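Local coordinates for protein FAD dependent oxidoreductase (Chelativorans sp. BNC1, PDB 6PXS) that binds FAD and, as an iminodiacetate oxidase of the DadA oxidoreductase family, probably oxidises iminodiacetate, a compound met in the breakdown of EDTA, at residues Ala117-Leu123 with Glu140-Gly146; Pro133-Asp137 with Gly289-Leu294; His231-Thr237 with Ala253-Val259. All coordinates share one frame; numbering follows the deposited sequence.

Interaction 1: Ala117-Leu123 with Glu140-Gly146; sequences AGTVRRL and EAIHIPG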
loop_
_atom_site.group_PDB
_atom_site.type_symbol
_atom_site.label_atom_id
_atom_site.label_comp_id
_atom_site.label_asym_id
_atom_site.label_seq_id
_atom_site.Cartn_x
_atom_site.Cartn_y
_atom_site.Cartn_z
ATOM N N ALA A 117 20.378 7.879 33.522
ATOM C CA ALA A 117 18.954 8.166 33.629
ATOM C C ALA A 117 18.674 9.633 33.916
ATOM O O ALA A 117 17.547 10.090 33.703
ATOM C CB ALA A 117 18.328 7.301 34.725
ATOM N N GLY A 118 19.667 10.379 34.388
ATOM C CA GLY A 118 19.441 11.756 34.768
ATOM C C GLY A 118 18.833 11.856 36.156
ATOM O O GLY A 118 18.848 10.912 36.950
ATOM N N THR A 119 18.283 13.032 36.444
ATOM C CA THR A 119 17.679 13.307 37.744
ATOM C C THR A 119 16.199 12.948 37.671
ATOM O O THR A 119 15.399 13.672 37.071
ATOM C CB THR A 119 17.879 14.767 38.142
ATOM O OG1 THR A 119 17.225 15.620 37.195
ATOM C CG2 THR A 119 19.362 15.107 38.188
ATOM N N VAL A 120 15.833 11.819 38.279
ATOM C CA VAL A 120 14.432 11.430 38.344
ATOM C C VAL A 120 13.680 12.420 39.221
ATOM O O VAL A 120 14.145 12.803 40.304
ATOM C CB VAL A 120 14.292 9.993 38.873
ATOM C CG1 VAL A 120 12.824 9.600 38.968
ATOM C CG2 VAL A 120 15.052 9.022 37.978
ATOM N N ARG A 121 12.509 12.842 38.756
ATOM C CA ARG A 121 11.753 13.896 39.419
ATOM C C ARG A 121 10.273 13.583 39.278
ATOM O O ARG A 121 9.786 13.396 38.160
ATOM C CB ARG A 121 12.089 15.259 38.811
ATOM C CG ARG A 121 11.298 16.430 39.364
ATOM C CD ARG A 121 11.904 17.744 38.892
ATOM N NE ARG A 121 12.108 17.759 37.443
ATOM C CZ ARG A 121 12.907 18.608 36.803
ATOM N NH1 ARG A 121 13.596 19.521 37.474
ATOM N NH2 ARG A 121 13.023 18.540 35.483
ATOM N N ARG A 122 9.567 13.511 40.402
ATOM C CA ARG A 122 8.144 13.215 40.372
ATOM C C ARG A 122 7.364 14.485 40.057
ATOM O O ARG A 122 7.515 15.504 40.736
ATOM C CB ARG A 122 7.681 12.626 41.701
ATOM C CG ARG A 122 6.241 12.154 41.667
ATOM C CD ARG A 122 5.887 11.338 42.891
ATOM N NE ARG A 122 4.632 10.615 42.712
ATOM C CZ ARG A 122 4.124 9.763 43.596
ATOM N NH1 ARG A 122 4.761 9.519 44.733
ATOM N NH2 ARG A 122 2.977 9.152 43.340
ATOM N N LEU A 123 6.534 14.416 39.024
ATOM C CA LEU A 123 5.778 15.559 38.543
ATOM C C LEU A 123 4.363 15.544 39.106
ATOM O O LEU A 123 3.802 14.486 39.404
ATOM C CB LEU A 123 5.729 15.565 37.014
ATOM C CG LEU A 123 6.919 16.213 36.305
ATOM C CD1 LEU A 123 8.235 15.651 36.820
ATOM C CD2 LEU A 123 6.806 16.023 34.798
ATOM N N GLU A 140 -0.562 12.309 37.167
ATOM C CA GLU A 140 0.754 12.373 37.780
ATOM C C GLU A 140 1.704 11.444 37.029
ATOM O O GLU A 140 1.283 10.486 36.372
ATOM C CB GLU A 140 0.694 11.974 39.256
ATOM C CG GLU A 140 -0.335 12.732 40.077
ATOM C CD GLU A 140 -0.415 12.234 41.510
ATOM O OE1 GLU A 140 0.544 11.577 41.967
ATOM O OE2 GLU A 140 -1.438 12.493 42.178
ATOM N N ALA A 141 2.998 11.731 37.129
ATOM C CA ALA A 141 3.980 10.965 36.377
ATOM C C ALA A 141 5.339 11.076 37.049
ATOM O O ALA A 141 5.552 11.890 37.951
ATOM C CB ALA A 141 4.056 11.442 34.923
ATOM N N ILE A 142 6.260 10.235 36.586
ATOM C CA ILE A 142 7.651 10.242 37.017
ATOM C C ILE A 142 8.504 10.546 35.795
ATOM O O ILE A 142 8.404 9.853 34.776
ATOM C CB ILE A 142 8.058 8.900 37.652
ATOM C CG1 ILE A 142 7.169 8.598 38.861
ATOM C CG2 ILE A 142 9.529 8.926 38.055
ATOM C CD1 ILE A 142 7.320 7.192 39.394
ATOM N N HIS A 143 9.336 11.577 35.895
ATOM C CA HIS A 143 10.123 12.059 34.769
ATOM C C HIS A 143 11.519 11.452 34.827
ATOM O O HIS A 143 12.231 11.618 35.824
ATOM C CB HIS A 143 10.196 13.585 34.782
ATOM C CG HIS A 143 10.835 14.169 33.562
ATOM N ND1 HIS A 143 12.138 14.616 33.545
ATOM C CD2 HIS A 143 10.348 14.379 32.316
ATOM C CE1 HIS A 143 12.427 15.077 32.341
ATOM N NE2 HIS A 143 11.358 14.944 31.577
ATOM N N ILE A 144 11.903 10.755 33.763
ATOM C CA ILE A 144 13.237 10.171 33.636
ATOM C C ILE A 144 13.928 10.836 32.452
ATOM O O ILE A 144 13.762 10.383 31.310
ATOM C CB ILE A 144 13.175 8.647 33.446
ATOM C CG1 ILE A 144 12.382 7.994 34.580
ATOM C CG2 ILE A 144 14.582 8.064 33.388
ATOM C CD1 ILE A 144 12.212 6.495 34.422
ATOM N N PRO A 145 14.710 11.899 32.662
ATOM C CA PRO A 145 15.306 12.605 31.515
ATOM C C PRO A 145 16.153 11.717 30.619
ATOM O O PRO A 145 16.372 12.072 29.455
ATOM C CB PRO A 145 16.154 13.701 32.176
ATOM C CG PRO A 145 15.578 13.870 33.543
ATOM C CD PRO A 145 15.073 12.521 33.947
ATOM N N GLY A 146 16.626 10.570 31.114
ATOM C CA GLY A 146 17.508 9.726 30.326
ATOM C C GLY A 146 16.811 8.858 29.302
ATOM O O GLY A 146 17.471 8.343 28.393
#
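His143 O is met by two groups of the 117-123 segment: Arg121 N gives it a hydrogen bond of 3.2 Å, and Val120 CA approaches it in a CA-H...O contact. The return bond, His143 N to Arg121 O at 2.9 Å, completes an antiparallel hydrogen-bonded pair, and Leu123 N to Ala141 O continues the pairing. Strand 121-123 is thereby held as the edge strand of a mixed four-stranded sheet, while strand 141-144 bonds on to strand 90-93. Side chains alternate between the faces. Where Arg121, Leu123, Ala141 and His143 point, Leu123 lays its CD1 methyl against His143 CB at 3.5 Å; helix 127-131 packs on Ala141 and His143. Beneath helix 97-111, Val120 CG1 touches Ile142 CG2 at 3.5 Å, each methyl lying anti to its own backbone nitrogen. Arg122 is stretched out from CG to NE, and its NH2 makes a long salt bridge of 3.7 Å to Glu140 OE1, the two planar groups turned 56° apart; NH1 pairs with Asp101 and Glu104. Past the strands, Pro145 CD sits 3.3 Å from Thr119 O, and Gly146 N bonds weakly to Ala117 O. Main-chain bonds thus set the register and apolar contacts on both faces add to them, while the Arg122 charge, shared among three carboxylates, probably ties the edge strand mainly to helix 97-111.

Interaction 2: Pro133-Asp137 with Gly289-Leu294; sequences PPLRD and GIAPGL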
loop_
_atom_site.group_PDB
_atom_site.type_symbol
_atom_site.label_atom_id
_atom_site.label_comp_id
_atom_site.label_asym_id
_atom_site.label_seq_id
_atom_site.Cartn_x
_atom_site.Cartn_y
_atom_site.Cartn_z
ATOM N N PRO A 133 1.525 17.103 25.218
ATOM C CA PRO A 133 0.239 17.822 25.265
ATOM C C PRO A 133 -0.966 16.896 25.224
ATOM O O PRO A 133 -1.902 17.075 26.017
ATOM C CB PRO A 133 0.299 18.720 24.022
ATOM C CG PRO A 133 1.752 18.986 23.841
ATOM C CD PRO A 133 2.467 17.730 24.274
ATOM N N PRO A 134 -1.014 15.912 24.319
ATOM C CA PRO A 134 -2.245 15.108 24.204
ATOM C C PRO A 134 -2.609 14.326 25.462
ATOM O O PRO A 134 -3.713 13.768 25.512
ATOM C CB PRO A 134 -1.953 14.167 23.024
ATOM C CG PRO A 134 -0.493 14.197 22.842
ATOM C CD PRO A 134 -0.041 15.551 23.273
ATOM N N LEU A 135 -1.742 14.271 26.471
ATOM C CA LEU A 135 -2.071 13.558 27.697
ATOM C C LEU A 135 -3.183 14.271 28.462
ATOM O O LEU A 135 -3.498 15.440 28.218
ATOM C CB LEU A 135 -0.839 13.426 28.596
ATOM C CG LEU A 135 0.245 12.434 28.172
ATOM C CD1 LEU A 135 1.397 12.466 29.164
ATOM C CD2 LEU A 135 -0.312 11.024 28.055
ATOM N N ARG A 136 -3.781 13.545 29.406
ATOM C CA ARG A 136 -4.771 14.144 30.287
ATOM C C ARG A 136 -4.092 15.066 31.295
ATOM O O ARG A 136 -2.966 14.820 31.736
ATOM C CB ARG A 136 -5.563 13.064 31.028
ATOM C CG ARG A 136 -6.172 11.991 30.139
ATOM C CD ARG A 136 -7.332 11.288 30.839
ATOM N NE ARG A 136 -7.013 10.921 32.219
ATOM C CZ ARG A 136 -6.535 9.738 32.602
ATOM N NH1 ARG A 136 -6.309 8.775 31.716
ATOM N NH2 ARG A 136 -6.281 9.518 33.885
ATOM N N ASP A 137 -4.794 16.137 31.666
ATOM C CA ASP A 137 -4.236 17.104 32.602
ATOM C C ASP A 137 -4.224 16.605 34.042
ATOM O O ASP A 137 -3.605 17.249 34.894
ATOM C CB ASP A 137 -5.015 18.421 32.523
ATOM C CG ASP A 137 -6.502 18.240 32.781
ATOM O OD1 ASP A 137 -6.871 17.794 33.888
ATOM O OD2 ASP A 137 -7.304 18.553 31.875
ATOM N N GLY A 289 -6.970 6.387 25.806
ATOM C CA GLY A 289 -7.319 6.401 27.217
ATOM C C GLY A 289 -6.499 7.408 27.998
ATOM O O GLY A 289 -7.042 8.237 28.734
ATOM N N ILE A 290 -5.172 7.358 27.837
ATOM C CA ILE A 290 -4.285 8.277 28.545
ATOM C C ILE A 290 -3.944 9.521 27.736
ATOM O O ILE A 290 -3.336 10.455 28.283
ATOM C CB ILE A 290 -2.972 7.577 28.951
ATOM C CG1 ILE A 290 -2.203 7.105 27.712
ATOM C CG2 ILE A 290 -3.267 6.401 29.871
ATOM C CD1 ILE A 290 -0.786 6.650 28.008
ATOM N N ALA A 291 -4.309 9.570 26.456
ATOM C CA ALA A 291 -3.950 10.684 25.576
ATOM C C ALA A 291 -5.125 11.011 24.668
ATOM O O ALA A 291 -5.108 10.718 23.467
ATOM C CB ALA A 291 -2.702 10.347 24.760
ATOM N N PRO A 292 -6.171 11.634 25.214
ATOM C CA PRO A 292 -7.313 12.023 24.369
ATOM C C PRO A 292 -6.939 12.975 23.244
ATOM O O PRO A 292 -7.697 13.091 22.273
ATOM C CB PRO A 292 -8.280 12.682 25.363
ATOM C CG PRO A 292 -7.870 12.166 26.706
ATOM C CD PRO A 292 -6.391 11.971 26.631
ATOM N N GLY A 293 -5.799 13.661 23.342
ATOM C CA GLY A 293 -5.397 14.577 22.289
ATOM C C GLY A 293 -5.102 13.896 20.971
ATOM O O GLY A 293 -5.092 14.558 19.929
ATOM N N LEU A 294 -4.859 12.589 20.990
ATOM C CA LEU A 294 -4.625 11.832 19.769
ATOM C C LEU A 294 -5.916 11.450 19.058
ATOM O O LEU A 294 -5.856 10.761 18.034
ATOM C CB LEU A 294 -3.820 10.568 20.088
ATOM C CG LEU A 294 -2.451 10.803 20.731
ATOM C CD1 LEU A 294 -1.805 9.482 21.128
ATOM C CD2 LEU A 294 -1.539 11.588 19.796
#
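Pro134 O accepts the Gly293 N-H at 3.0 Å, in the carbonyl plane and on a lone pair, which ties the loop after helix 127-131 to the 3-10 turn that follows helix 277-290. Ala291 CA also closes on this oxygen in a CA-H...O contact, whereas the nearby Pro292 N has no hydrogen to offer. The carbonyls at the end of helix 277-290 find donors on Arg136. Its backbone N bonds weakly to Ile290 O at 3.3 Å, an oxygen also approached by Leu135 CA. Its side chain, bent at the third torsion (chi3 -46°), turns NH1 to Gly289 O at 3.1 Å; the oxygen lies within 9° of the guanidinium plane, but the nitrogen stands above the carbonyl plane. NE of the same group forms a salt bridge with Asp138. Lys129 serves Leu135 O. Within the turn, Leu294 N bonds to Ala291 O. Apolar packing fills in between: Pro134 CB rests on Gly293 CA at 3.5 Å and on Leu294 CG, while Leu135 CD2 nears Ala291 CB, with Met251 touching Leu135, Ala291 and Leu294. Across the outer side, Arg136 CG meets Pro292 CD at 3.5 Å, the two side chains crossing at about a right angle.

Interaction 3: His231-Thr237 with Ala253-Val259; sequences HLPGVAT and AFDDSRV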
loop_
_atom_site.group_PDB
_atom_site.type_symbol
_atom_site.label_atom_id
_atom_site.label_comp_id
_atom_site.label_asym_id
_atom_site.label_seq_id
_atom_site.Cartn_x
_atom_site.Cartn_y
_atom_site.Cartn_z
ATOM N N HIS A 231 -0.211 10.471 12.990
ATOM C CA HIS A 231 0.348 11.673 12.389
ATOM C C HIS A 231 -0.428 12.882 12.885
ATOM O O HIS A 231 -1.658 12.913 12.787
ATOM C CB HIS A 231 0.299 11.591 10.859
ATOM C CG HIS A 231 0.842 12.801 10.167
ATOM N ND1 HIS A 231 2.157 13.199 10.284
ATOM C CD2 HIS A 231 0.250 13.698 9.342
ATOM C CE1 HIS A 231 2.350 14.289 9.564
ATOM N NE2 HIS A 231 1.209 14.614 8.983
ATOM N N LEU A 232 0.292 13.870 13.420
ATOM C CA LEU A 232 -0.296 15.103 13.942
ATOM C C LEU A 232 0.036 16.248 12.991
ATOM O O LEU A 232 1.014 16.977 13.213
ATOM C CB LEU A 232 0.226 15.402 15.349
ATOM C CG LEU A 232 -0.327 14.573 16.513
ATOM C CD1 LEU A 232 -1.829 14.781 16.652
ATOM C CD2 LEU A 232 0.003 13.097 16.344
ATOM N N PRO A 233 -0.757 16.466 11.926
ATOM C CA PRO A 233 -0.361 17.440 10.897
ATOM C C PRO A 233 -0.019 18.815 11.452
ATOM O O PRO A 233 -0.856 19.476 12.074
ATOM C CB PRO A 233 -1.587 17.500 9.975
ATOM C CG PRO A 233 -2.712 16.943 10.776
ATOM C CD PRO A 233 -2.098 15.916 11.669
ATOM N N GLY A 234 1.221 19.245 11.230
ATOM C CA GLY A 234 1.643 20.569 11.642
ATOM C C GLY A 234 1.948 20.712 13.114
ATOM O O GLY A 234 1.728 21.786 13.681
ATOM N N VAL A 235 2.463 19.663 13.752
ATOM C CA VAL A 235 2.733 19.656 15.185
ATOM C C VAL A 235 4.194 19.294 15.399
ATOM O O VAL A 235 4.662 18.263 14.903
ATOM C CB VAL A 235 1.811 18.670 15.924
ATOM C CG1 VAL A 235 2.135 18.644 17.411
ATOM C CG2 VAL A 235 0.356 19.041 15.690
ATOM N N ALA A 236 4.908 20.137 16.143
ATOM C CA ALA A 236 6.314 19.898 16.449
ATOM C C ALA A 236 6.411 18.887 17.586
ATOM O O ALA A 236 6.013 19.173 18.719
ATOM C CB ALA A 236 7.006 21.209 16.814
ATOM N N THR A 237 6.947 17.702 17.283
ATOM C CA THR A 237 7.059 16.618 18.251
ATOM C C THR A 237 8.499 16.231 18.559
ATOM O O THR A 237 8.718 15.288 19.330
ATOM C CB THR A 237 6.304 15.380 17.745
ATOM O OG1 THR A 237 6.828 14.981 16.470
ATOM C CG2 THR A 237 4.821 15.678 17.604
ATOM N N ALA A 253 7.070 9.572 20.246
ATOM C CA ALA A 253 6.943 10.515 19.146
ATOM C C ALA A 253 8.259 10.625 18.392
ATOM O O ALA A 253 9.339 10.462 18.967
ATOM C CB ALA A 253 6.528 11.903 19.644
ATOM N N PHE A 254 8.155 10.905 17.096
ATOM C CA PHE A 254 9.305 11.143 16.238
ATOM C C PHE A 254 9.216 12.543 15.638
ATOM O O PHE A 254 8.211 13.245 15.783
ATOM C CB PHE A 254 9.400 10.081 15.136
ATOM C CG PHE A 254 9.741 8.710 15.648
ATOM C CD1 PHE A 254 11.010 8.433 16.129
ATOM C CD2 PHE A 254 8.796 7.698 15.647
ATOM C CE1 PHE A 254 11.329 7.172 16.602
ATOM C CE2 PHE A 254 9.109 6.435 16.118
ATOM C CZ PHE A 254 10.377 6.173 16.595
ATOM N N ASP A 255 10.288 12.939 14.947
ATOM C CA ASP A 255 10.433 14.333 14.534
ATOM C C ASP A 255 9.346 14.754 13.550
ATOM O O ASP A 255 8.844 15.882 13.618
ATOM C CB ASP A 255 11.815 14.558 13.919
ATOM C CG ASP A 255 12.915 14.652 14.963
ATOM O OD1 ASP A 255 12.629 15.068 16.103
ATOM O OD2 ASP A 255 14.073 14.317 14.637
ATOM N N ASP A 256 8.971 13.873 12.623
ATOM C CA ASP A 256 8.046 14.262 11.564
ATOM C C ASP A 256 6.597 14.156 12.023
ATOM O O ASP A 256 5.780 13.495 11.374
ATOM C CB ASP A 256 8.270 13.406 10.314
ATOM C CG ASP A 256 7.486 13.909 9.112
ATOM O OD1 ASP A 256 6.698 14.865 9.268
ATOM O OD2 ASP A 256 7.659 13.349 8.010
ATOM N N SER A 257 6.268 14.808 13.139
ATOM C CA SER A 257 4.886 14.902 13.611
ATOM C C SER A 257 4.235 13.525 13.712
ATOM O O SER A 257 3.033 13.369 13.482
ATOM C CB SER A 257 4.061 15.815 12.700
ATOM O OG SER A 257 4.665 17.091 12.564
ATOM N N ARG A 258 5.026 12.517 14.064
ATOM C CA ARG A 258 4.573 11.135 14.110
ATOM C C ARG A 258 4.551 10.641 15.550
ATOM O O ARG A 258 5.482 10.900 16.318
ATOM C CB ARG A 258 5.483 10.241 13.261
ATOM C CG ARG A 258 4.933 8.848 13.014
ATOM C CD ARG A 258 5.762 8.098 11.980
ATOM N NE ARG A 258 7.132 7.874 12.432
ATOM C CZ ARG A 258 8.059 7.229 11.728
ATOM N NH1 ARG A 258 7.769 6.739 10.530
ATOM N NH2 ARG A 258 9.279 7.074 12.224
ATOM N N VAL A 259 3.482 9.935 15.909
ATOM C CA VAL A 259 3.330 9.341 17.231
ATOM C C VAL A 259 3.003 7.865 17.056
ATOM O O VAL A 259 2.099 7.514 16.290
ATOM C CB VAL A 259 2.234 10.043 18.056
ATOM C CG1 VAL A 259 2.057 9.358 19.400
ATOM C CG2 VAL A 259 2.575 11.512 18.247
HETATM O O HOH W 1 8.948 18.003 15.103
#
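Ser257 O receives the Leu232 N-H in a nearly straight bond (2.8 Å, 173°), and His231 CA adds a CA-H...O contact to the same oxygen. The bond lies where strand 220-231 leaves its antiparallel sheet, beside the hairpin that joins strands 251-254 and 258-261. The tight part of the contact is around Ser257, in the hairpin turn. Its OG, anti to its own carbonyl carbon (chi1 -55°), reaches back to donate to Val235 O at 2.6 Å, the last residue of the type II turn Leu232-Val235. Deeper in, Thr237 CB packs on Ala253 CB at 4.0 Å, and Leu232 CD2 meets Val259 CG2 at 3.6 Å. A water takes the Thr237 N-H and donates to Asp255 O at 2.6 Å, a solvent-mediated link between the segments. The looser side is that of His231, whose ring turns its edge toward Asp256 O, ND1 being 3.8 Å away. The second subunit closes over the hairpin turn: its Arg153 and Arg161 form salt bridges with Asp256, and its Arg161 also bonds to Ser257 OG. The serine hydroxyl thus donates within the chain and accepts from the neighbouring subunit, which probably links the shape of the hairpin to the subunit interface.

How the interactions relate
Interactions 1 and 2 cross along the chain: residues 133-137 lie in the connection between the two strands of interaction 1, yet the centres stand 19 Å apart. Interaction 3 is nested inside the loop closed by interaction 2, and these two touch, Leu294 CD2 packing on Leu232 CD2 at 4.1 Å and Leu294 CD1 on Val259 CG1 at 4.2 Å. Interactions 1 and 3 do not meet, their nearest atoms being about 13 Å apart. Interaction 3 lies near the cofactor: the Phe254 side chain is about 9 Å from the bound FAD, while Ile144 and Ile290 are about 10 and 12 Å from the FAD-binding Val44, side chain to side chain.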